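Local coordinates for glycosyltransferase Gtf1 (Streptococcus pneumoniae, PDB 4PQG), which belongs to the GT-B class of glycosyltransferases, built from two Rossmann-like domains and an added extended beta-sheet domain, at residues Y31-G34 / V35-L39; A53-I56 / Q57-T60; A207-R210 / A211-S215. All coordinates share one frame; numbering follows the deposited sequence.

Contact 1 of 3, residues Y31-G34 / V35-L39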
ATOM      1  N   TYR A  31      -1.849   9.098   3.831  1.00 20.23           N
ATOM      2  CA  TYR A  31      -2.770  10.224   4.016  1.00 21.58           C
ATOM      3  C   TYR A  31      -2.996  10.502   5.510  1.00 22.82           C
ATOM      4  O   TYR A  31      -2.861  11.642   5.954  1.00 25.62           O
ATOM      5  CB  TYR A  31      -4.106   9.992   3.312  1.00 21.54           C
ATOM      6  CG  TYR A  31      -4.118  10.385   1.844  1.00 22.01           C
ATOM      7  CD1 TYR A  31      -4.228  11.730   1.458  1.00 22.48           C
ATOM      8  CD2 TYR A  31      -4.046   9.414   0.845  1.00 21.96           C
ATOM      9  CE1 TYR A  31      -4.268  12.089   0.110  1.00 22.99           C
ATOM     10  CE2 TYR A  31      -4.063   9.759  -0.502  1.00 22.06           C
ATOM     11  CZ  TYR A  31      -4.174  11.101  -0.868  1.00 23.00           C
ATOM     12  OH  TYR A  31      -4.204  11.441  -2.210  1.00 21.41           O
ATOM     13  N   ARG A  32      -3.324   9.457   6.274  1.00 22.65           N
ATOM     14  CA  ARG A  32      -3.583   9.559   7.720  1.00 23.40           C
ATOM     15  C   ARG A  32      -2.396  10.161   8.480  1.00 25.26           C
ATOM     16  O   ARG A  32      -2.580  10.991   9.386  1.00 25.53           O
ATOM     17  CB  ARG A  32      -3.935   8.191   8.301  1.00 23.45           C
ATOM     18  CG  ARG A  32      -4.646   8.231   9.654  1.00 23.86           C
ATOM     19  CD  ARG A  32      -4.845   6.838  10.223  1.00 24.04           C
ATOM     20  NE  ARG A  32      -5.553   5.979   9.271  1.00 23.57           N
ATOM     21  CZ  ARG A  32      -5.303   4.685   9.097  1.00 23.06           C
ATOM     22  NH1 ARG A  32      -5.982   4.004   8.191  1.00 22.06           N
ATOM     23  NH2 ARG A  32      -4.357   4.077   9.805  1.00 22.67           N
ATOM     24  N   ALA A  33      -1.188   9.753   8.099  1.00 24.97           N
ATOM     25  CA  ALA A  33       0.030  10.307   8.678  1.00 25.78           C
ATOM     26  C   ALA A  33       0.138  11.805   8.444  1.00 26.63           C
ATOM     27  O   ALA A  33       0.592  12.539   9.328  1.00 26.86           O
ATOM     28  CB  ALA A  33       1.258   9.598   8.119  1.00 26.78           C
ATOM     29  N   GLY A  34      -0.255  12.252   7.246  1.00 27.35           N
ATOM     30  CA  GLY A  34      -0.300  13.681   6.918  1.00 27.16           C
ATOM     31  C   GLY A  34      -1.260  14.441   7.807  1.00 28.14           C
ATOM     32  O   GLY A  34      -0.989  15.577   8.199  1.00 29.49           O
ATOM     33  N   VAL A  35      -2.386  13.811   8.125  1.00 28.53           N
ATOM     34  CA  VAL A  35      -3.389  14.390   9.018  1.00 29.52           C
ATOM     35  C   VAL A  35      -2.864  14.483  10.454  1.00 31.27           C
ATOM     36  O   VAL A  35      -3.017  15.517  11.115  1.00 31.09           O
ATOM     37  CB  VAL A  35      -4.699  13.577   9.030  1.00 29.01           C
ATOM     38  CG1 VAL A  35      -5.586  14.013  10.190  1.00 28.19           C
ATOM     39  CG2 VAL A  35      -5.441  13.716   7.704  1.00 29.29           C
ATOM     40  N   PHE A  36      -2.257  13.403  10.937  1.00 30.74           N
ATOM     41  CA  PHE A  36      -1.726  13.382  12.293  1.00 30.54           C
ATOM     42  C   PHE A  36      -0.611  14.406  12.495  1.00 32.03           C
ATOM     43  O   PHE A  36      -0.538  15.023  13.558  1.00 34.50           O
ATOM     44  CB  PHE A  36      -1.297  11.977  12.701  1.00 28.05           C
ATOM     45  CG  PHE A  36      -2.441  11.002  12.810  1.00 27.76           C
ATOM     46  CD1 PHE A  36      -3.737  11.444  13.065  1.00 26.40           C
ATOM     47  CD2 PHE A  36      -2.216   9.637  12.684  1.00 25.97           C
ATOM     48  CE1 PHE A  36      -4.784  10.554  13.182  1.00 27.39           C
ATOM     49  CE2 PHE A  36      -3.260   8.733  12.814  1.00 26.23           C
ATOM     50  CZ  PHE A  36      -4.549   9.188  13.061  1.00 27.22           C
ATOM     51  N   ARG A  37       0.229  14.593  11.480  1.00 31.67           N
ATOM     52  CA  ARG A  37       1.266  15.618  11.518  1.00 36.11           C
ATOM     53  C   ARG A  37       0.656  17.012  11.654  1.00 38.24           C
ATOM     54  O   ARG A  37       1.100  17.820  12.482  1.00 40.32           O
ATOM     55  CB  ARG A  37       2.163  15.559  10.277  1.00 35.29           C
ATOM     56  CG  ARG A  37       3.117  14.380  10.261  1.00 37.59           C
ATOM     57  CD  ARG A  37       4.228  14.544   9.235  1.00 37.39           C
ATOM     58  NE  ARG A  37       3.733  14.718   7.871  1.00 37.92           N
ATOM     59  CZ  ARG A  37       3.558  13.742   6.979  1.00 36.39           C
ATOM     60  NH1 ARG A  37       3.836  12.475   7.272  1.00 34.45           N
ATOM     61  NH2 ARG A  37       3.093  14.048   5.777  1.00 35.08           N
ATOM     62  N   LYS A  38      -0.369  17.278  10.850  1.00 37.45           N
ATOM     63  CA  LYS A  38      -1.042  18.571  10.858  1.00 37.65           C
ATOM     64  C   LYS A  38      -1.690  18.837  12.196  1.00 38.88           C
ATOM     65  O   LYS A  38      -1.641  19.960  12.691  1.00 41.39           O
ATOM     66  CB  LYS A  38      -2.102  18.637   9.761  1.00 36.85           C
ATOM     67  CG  LYS A  38      -1.580  19.078   8.409  1.00 36.44           C
ATOM     68  CD  LYS A  38      -2.653  18.868   7.345  1.00 36.04           C
ATOM     69  CE  LYS A  38      -2.336  19.597   6.052  1.00 37.07           C
ATOM     70  NZ  LYS A  38      -1.059  19.136   5.457  1.00 36.64           N
ATOM     71  N   LEU A  39      -2.306  17.806  12.774  1.00 36.89           N
ATOM     72  CA  LEU A  39      -2.946  17.928  14.069  1.00 36.34           C
ATOM     73  C   LEU A  39      -1.941  17.874  15.220  1.00 36.29           C
ATOM     74  O   LEU A  39      -2.333  17.762  16.383  1.00 37.34           O
ATOM     75  CB  LEU A  39      -4.021  16.851  14.243  1.00 34.98           C
ATOM     76  CG  LEU A  39      -5.281  16.947  13.384  1.00 35.26           C
ATOM     77  CD1 LEU A  39      -6.112  15.685  13.556  1.00 33.09           C
ATOM     78  CD2 LEU A  39      -6.107  18.195  13.706  1.00 34.49           C
TER
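R32 and F36, one turn apart on helix 24-38, form the tight side. The two side chains run alongside each other, and R32 CG rests 3.5 Å from F36 CE2. R32 CG stands anti to the backbone N (chi1 -161°), which sets the chain beside F36, and an extended chi2 carries CD along the ring before a bend at chi3 turns the guanidinium toward its salt-bridge partner D227 and N13. R32 O lies over one face of the F36 ring, 3.4 Å from CG, while accepting a bond from F36 N at 2.9 Å.

The R37 and K38 side is more open to solvent. R37 folds back along the helix, so that one face of its guanidinium covers A33 O and G34 CA, with NH2 3.6 Å from G34 CA; Q69 takes a bond from its NH1. K38 N donates to G34 O, and the first methylenes of its exposed side chain graze the same oxygen.

The Y31 side chain lies about 4 Å from the bound UDP, and its OH is hydrogen-bonded to E420. In the beta-alpha-beta unit 10-15, 24-38, 42-47, A33 and F36 pack on F45 of strand 42-47, and W501 of helix 494-508 meets F36 edge to face.

Contact 2 of 3, residues A53-I56 / Q57-T60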
ATOM      1  N   ALA A  53      14.419  -7.057   1.228  1.00 18.28           N
ATOM      2  CA  ALA A  53      14.773  -6.799  -0.176  1.00 19.50           C
ATOM      3  C   ALA A  53      15.116  -5.324  -0.372  1.00 19.96           C
ATOM      4  O   ALA A  53      15.937  -4.964  -1.231  1.00 20.84           O
ATOM      5  CB  ALA A  53      13.627  -7.214  -1.089  1.00 19.89           C
ATOM      6  N   ASP A  54      14.465  -4.483   0.434  1.00 19.74           N
ATOM      7  CA  ASP A  54      14.752  -3.059   0.501  1.00 21.02           C
ATOM      8  C   ASP A  54      14.955  -2.646   1.939  1.00 20.32           C
ATOM      9  O   ASP A  54      14.427  -3.293   2.839  1.00 19.92           O
ATOM     10  CB  ASP A  54      13.547  -2.276  -0.023  1.00 22.65           C
ATOM     11  CG  ASP A  54      13.366  -2.428  -1.513  1.00 24.38           C
ATOM     12  OD1 ASP A  54      14.184  -1.855  -2.253  1.00 24.99           O
ATOM     13  OD2 ASP A  54      12.434  -3.140  -1.921  1.00 25.27           O
ATOM     14  N   ASN A  55      15.682  -1.550   2.147  1.00 19.42           N
ATOM     15  CA  ASN A  55      15.661  -0.851   3.423  1.00 19.47           C
ATOM     16  C   ASN A  55      14.249  -0.273   3.619  1.00 19.74           C
ATOM     17  O   ASN A  55      13.796   0.518   2.805  1.00 18.22           O
ATOM     18  CB  ASN A  55      16.707   0.279   3.416  1.00 20.21           C
ATOM     19  CG  ASN A  55      16.764   1.047   4.730  1.00 20.68           C
ATOM     20  OD1 ASN A  55      15.846   0.979   5.554  1.00 19.34           O
ATOM     21  ND2 ASN A  55      17.863   1.785   4.933  1.00 20.89           N
ATOM     22  N   ILE A  56      13.551  -0.661   4.692  1.00 19.40           N
ATOM     23  CA  ILE A  56      12.175  -0.209   4.881  1.00 19.43           C
ATOM     24  C   ILE A  56      12.041   1.329   4.873  1.00 20.37           C
ATOM     25  O   ILE A  56      11.023   1.868   4.432  1.00 19.05           O
ATOM     26  CB  ILE A  56      11.486  -0.869   6.125  1.00 20.18           C
ATOM     27  CG1 ILE A  56       9.951  -0.730   6.024  1.00 19.93           C
ATOM     28  CG2 ILE A  56      12.051  -0.317   7.441  1.00 19.44           C
ATOM     29  CD1 ILE A  56       9.162  -1.384   7.148  1.00 20.40           C
ATOM     30  N   GLN A  57      13.081   2.029   5.331  1.00 20.34           N
ATOM     31  CA  GLN A  57      13.068   3.480   5.357  1.00 20.77           C
ATOM     32  C   GLN A  57      12.938   4.048   3.934  1.00 20.42           C
ATOM     33  O   GLN A  57      12.284   5.068   3.715  1.00 21.31           O
ATOM     34  CB  GLN A  57      14.331   4.024   6.037  1.00 20.40           C
ATOM     35  CG  GLN A  57      14.291   5.534   6.279  1.00 19.58           C
ATOM     36  CD  GLN A  57      14.633   6.338   5.040  1.00 19.70           C
ATOM     37  OE1 GLN A  57      15.233   5.817   4.108  1.00 20.48           O
ATOM     38  NE2 GLN A  57      14.250   7.616   5.023  1.00 19.53           N
ATOM     39  N   HIS A  58      13.573   3.402   2.972  1.00 20.67           N
ATOM     40  CA  HIS A  58      13.467   3.867   1.585  1.00 20.92           C
ATOM     41  C   HIS A  58      12.035   3.834   1.123  1.00 21.00           C
ATOM     42  O   HIS A  58      11.577   4.736   0.426  1.00 21.27           O
ATOM     43  CB  HIS A  58      14.345   3.040   0.668  1.00 20.24           C
ATOM     44  CG  HIS A  58      15.804   3.095   1.012  1.00 20.55           C
ATOM     45  ND1 HIS A  58      16.693   2.239   0.496  1.00 20.38           N
ATOM     46  CD2 HIS A  58      16.517   3.938   1.868  1.00 21.68           C
ATOM     47  CE1 HIS A  58      17.921   2.531   0.978  1.00 20.93           C
ATOM     48  NE2 HIS A  58      17.808   3.563   1.817  1.00 20.38           N
ATOM     49  N   LEU A  59      11.313   2.797   1.535  1.00 21.02           N
ATOM     50  CA  LEU A  59       9.917   2.607   1.136  1.00 20.25           C
ATOM     51  C   LEU A  59       8.970   3.600   1.820  1.00 21.45           C
ATOM     52  O   LEU A  59       8.059   4.172   1.170  1.00 20.61           O
ATOM     53  CB  LEU A  59       9.481   1.160   1.406  1.00 19.42           C
ATOM     54  CG  LEU A  59      10.293   0.069   0.679  1.00 19.57           C
ATOM     55  CD1 LEU A  59       9.957  -1.341   1.151  1.00 18.73           C
ATOM     56  CD2 LEU A  59      10.158   0.165  -0.837  1.00 19.73           C
ATOM     57  N   THR A  60       9.163   3.796   3.122  1.00 19.64           N
ATOM     58  CA  THR A  60       8.295   4.678   3.888  1.00 19.51           C
ATOM     59  C   THR A  60       8.519   6.139   3.486  1.00 21.08           C
ATOM     60  O   THR A  60       7.551   6.896   3.344  1.00 22.94           O
ATOM     61  CB  THR A  60       8.487   4.484   5.415  1.00 19.18           C
ATOM     62  OG1 THR A  60       9.861   4.688   5.767  1.00 17.31           O
ATOM     63  CG2 THR A  60       8.072   3.083   5.817  1.00 17.98           C
TER
HETATM   64  O   HOH W   1      15.935  -0.111  -0.734  1.00 35.18           O
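N55 is the N-cap of helix 56-63, and its side chain meets both Q57 and H58 at the first turn. OD1 accepts from Q57 N at 3.0 Å, the classic capping bond; the N-H comes from above the amide plane, 47° out of it. With CG anti to the backbone N (chi1 -179°), the amide is carried forward over the start of the helix. The backbone carbonyl of the same residue takes H58 N at 2.9 Å, again from above its plane and with a bent N-H...O angle of 131°.

The H58 ring lies across this cap. N55 CB sits over the centre of one ring face, 3.5 Å from the centroid, in a CH-pi contact. At a separate point, D54 CB touches L59 CD1 at 3.9 Å, the two side chains crossing at about a right angle. I56 O begins the regular helical bonding by accepting from T60 N, with a weak additional bond from L59 N.

A second shell fixes these groups. N55 ND2 donates to A83 O and also bonds T85 OG1, which probably fix the amide flip that presents OD1 to Q57 N. H58 NE2 accepts from T85 N, helping to fix the ring's rotation together with a water at ND1, while Q57 NE2 reaches D67 and D54 OD1 is held by W20 NE1. I56 and T60 turn to F47 of strand 42-47 and to strand 70-72, seating the helix on the parallel sheet.

That water molecule bridges D54, N55 and H58. It donates to D54 OD1, accepts from N55 N, and lies in the plane of the H58 ring at its edge, 2.8 Å from ND1.

Contact 3 of 3, residues A207-R210 / A211-S215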
ATOM      1  N   ALA A 207       3.602 -14.964  19.439  1.00 17.06           N
ATOM      2  CA  ALA A 207       4.207 -14.667  20.732  1.00 17.46           C
ATOM      3  C   ALA A 207       5.159 -13.488  20.615  1.00 17.52           C
ATOM      4  O   ALA A 207       5.249 -12.643  21.522  1.00 16.44           O
ATOM      5  CB  ALA A 207       4.932 -15.893  21.270  1.00 17.79           C
ATOM      6  N   PHE A 208       5.858 -13.437  19.481  1.00 16.55           N
ATOM      7  CA  PHE A 208       6.804 -12.381  19.192  1.00 17.13           C
ATOM      8  C   PHE A 208       6.078 -11.040  19.054  1.00 17.05           C
ATOM      9  O   PHE A 208       6.484 -10.026  19.654  1.00 16.82           O
ATOM     10  CB  PHE A 208       7.554 -12.743  17.897  1.00 17.06           C
ATOM     11  CG  PHE A 208       8.613 -11.754  17.489  1.00 18.09           C
ATOM     12  CD1 PHE A 208       9.681 -11.460  18.328  1.00 19.07           C
ATOM     13  CD2 PHE A 208       8.572 -11.168  16.230  1.00 17.94           C
ATOM     14  CE1 PHE A 208      10.677 -10.582  17.927  1.00 19.48           C
ATOM     15  CE2 PHE A 208       9.568 -10.302  15.823  1.00 19.19           C
ATOM     16  CZ  PHE A 208      10.624 -10.007  16.669  1.00 19.18           C
ATOM     17  N   VAL A 209       4.989 -11.041  18.285  1.00 17.14           N
ATOM     18  CA  VAL A 209       4.156  -9.840  18.131  1.00 17.62           C
ATOM     19  C   VAL A 209       3.526  -9.437  19.472  1.00 17.64           C
ATOM     20  O   VAL A 209       3.404  -8.253  19.754  1.00 17.96           O
ATOM     21  CB  VAL A 209       3.085 -10.033  17.024  1.00 17.33           C
ATOM     22  CG1 VAL A 209       2.083  -8.886  17.007  1.00 16.85           C
ATOM     23  CG2 VAL A 209       3.784 -10.146  15.667  1.00 18.18           C
ATOM     24  N   ARG A 210       3.147 -10.415  20.289  1.00 18.07           N
ATOM     25  CA  ARG A 210       2.651 -10.104  21.641  1.00 19.84           C
ATOM     26  C   ARG A 210       3.683  -9.311  22.447  1.00 19.49           C
ATOM     27  O   ARG A 210       3.354  -8.278  23.035  1.00 19.58           O
ATOM     28  CB  ARG A 210       2.232 -11.369  22.396  1.00 20.07           C
ATOM     29  CG  ARG A 210       1.340 -11.057  23.583  1.00 21.81           C
ATOM     30  CD  ARG A 210       1.038 -12.290  24.407  1.00 23.84           C
ATOM     31  NE  ARG A 210       0.090 -13.166  23.726  1.00 26.57           N
ATOM     32  CZ  ARG A 210      -1.213 -12.907  23.560  1.00 27.98           C
ATOM     33  NH1 ARG A 210      -1.756 -11.775  24.011  1.00 27.91           N
ATOM     34  NH2 ARG A 210      -1.982 -13.790  22.926  1.00 29.52           N
ATOM     35  N   ALA A 211       4.926  -9.797  22.449  1.00 19.26           N
ATOM     36  CA  ALA A 211       6.038  -9.146  23.141  1.00 19.57           C
ATOM     37  C   ALA A 211       6.248  -7.742  22.619  1.00 19.41           C
ATOM     38  O   ALA A 211       6.503  -6.805  23.385  1.00 19.04           O
ATOM     39  CB  ALA A 211       7.317  -9.965  22.974  1.00 19.55           C
ATOM     40  N   PHE A 212       6.161  -7.599  21.297  1.00 18.88           N
ATOM     41  CA  PHE A 212       6.192  -6.292  20.679  1.00 18.45           C
ATOM     42  C   PHE A 212       5.080  -5.379  21.231  1.00 19.15           C
ATOM     43  O   PHE A 212       5.347  -4.255  21.701  1.00 19.80           O
ATOM     44  CB  PHE A 212       6.054  -6.403  19.162  1.00 17.84           C
ATOM     45  CG  PHE A 212       5.779  -5.075  18.509  1.00 17.07           C
ATOM     46  CD1 PHE A 212       6.808  -4.159  18.320  1.00 16.81           C
ATOM     47  CD2 PHE A 212       4.492  -4.729  18.137  1.00 16.58           C
ATOM     48  CE1 PHE A 212       6.553  -2.917  17.747  1.00 17.81           C
ATOM     49  CE2 PHE A 212       4.222  -3.489  17.565  1.00 16.22           C
ATOM     50  CZ  PHE A 212       5.261  -2.580  17.372  1.00 17.37           C
ATOM     51  N   MET A 213       3.847  -5.867  21.188  1.00 18.82           N
ATOM     52  CA  MET A 213       2.707  -5.091  21.687  1.00 21.35           C
ATOM     53  C   MET A 213       2.901  -4.645  23.142  1.00 21.96           C
ATOM     54  O   MET A 213       2.673  -3.483  23.463  1.00 21.46           O
ATOM     55  CB  MET A 213       1.404  -5.863  21.527  1.00 21.00           C
ATOM     56  CG  MET A 213       0.955  -6.064  20.080  1.00 22.82           C
ATOM     57  SD  MET A 213       0.559  -4.559  19.166  1.00 24.50           S
ATOM     58  CE  MET A 213      -0.982  -4.081  19.951  1.00 24.42           C
ATOM     59  N   LYS A 214       3.349  -5.560  23.998  1.00 24.15           N
ATOM     60  CA  LYS A 214       3.567  -5.263  25.423  1.00 26.71           C
ATOM     61  C   LYS A 214       4.663  -4.222  25.581  1.00 27.25           C
ATOM     62  O   LYS A 214       4.557  -3.333  26.428  1.00 28.37           O
ATOM     63  CB  LYS A 214       3.902  -6.540  26.210  1.00 28.64           C
ATOM     64  CG  LYS A 214       2.722  -7.487  26.305  1.00 30.26           C
ATOM     65  CD  LYS A 214       2.979  -8.639  27.253  1.00 33.15           C
ATOM     66  CE  LYS A 214       1.730  -9.490  27.395  1.00 34.80           C
ATOM     67  NZ  LYS A 214       0.702  -8.855  28.265  1.00 38.15           N
ATOM     68  N   SER A 215       5.688  -4.311  24.731  1.00 26.36           N
ATOM     69  CA  SER A 215       6.784  -3.330  24.707  1.00 26.09           C
ATOM     70  C   SER A 215       6.343  -1.899  24.372  1.00 26.90           C
ATOM     71  O   SER A 215       7.119  -0.968  24.564  1.00 27.25           O
ATOM     72  CB  SER A 215       7.932  -3.769  23.768  1.00 25.94           C
ATOM     73  OG  SER A 215       7.830  -3.200  22.466  1.00 27.06           O
TER
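R210 CG is anti to its own N (chi1 -162°) and K214 CG anti to its carbonyl carbon (chi1 -68°); from these starts the two chains run side by side on helix 205-215. Both extend in the same direction, and their methylenes meet, R210 CG lying 4.1 Å from K214 CE. Each bends only near its end, R210 at chi3 and K214 at chi4. The like-charged groups stay apart, with R210 NH1 and K214 NZ separated by 5.7 Å. Two glutamates probably offset this positive charge: R210 forms salt bridges through NH2 to E238 and through NH1 to E239, and K214 has a long, weak ion pair with E239.

These residues are spaced i to i+4, the spacing of alpha-helical hydrogen bonds, and the backbone bonds follow it. M213 N donates to V209 O at 2.8 Å, and K214 N to R210 O at 2.9 Å. The carbonyls are also covered by side-chain carbons: M213 CG comes to 3.3 Å from V209 O, and F212 presents a ring edge near the same oxygen. V209 CG1 and M213 CG add an apolar contact at 4.3 Å.

On the buried flank, V209 packs against V235 of helix 233-240 and L73 of helix 73-76. F208 stacks on Y195 of the extended beta sheet and also meets the rings of Y74 and F77, while H76 meets F212 edge to face. S215 OG donates to F212 O at 2.8 Å, in the carbonyl plane and on a lone pair, and the same hydroxyl is hydrogen-bonded to H76 NE2.

How the contacts relate
Contacts 1 and 3 lie within single helices, whereas contact 2 joins a loop to the start of one; none touches another, their centres being 21 to 26 Å apart. Contact 2 is the most buried and the nearest to the centre of the chain. Contacts 1 and 3 are only partly buried, each with an exposed lysine. Contacts 1 and 2 both pack on strand 42-47, whereas contact 3 joins helices 73-76 and 233-240 to the extended beta sheet. Their chemistry differs accordingly: arginine methylenes against a phenylalanine in contact 1, whose Y31 lies beside UDP, a polar cap with a water in contact 2, and charged and aromatic flanks in contact 3.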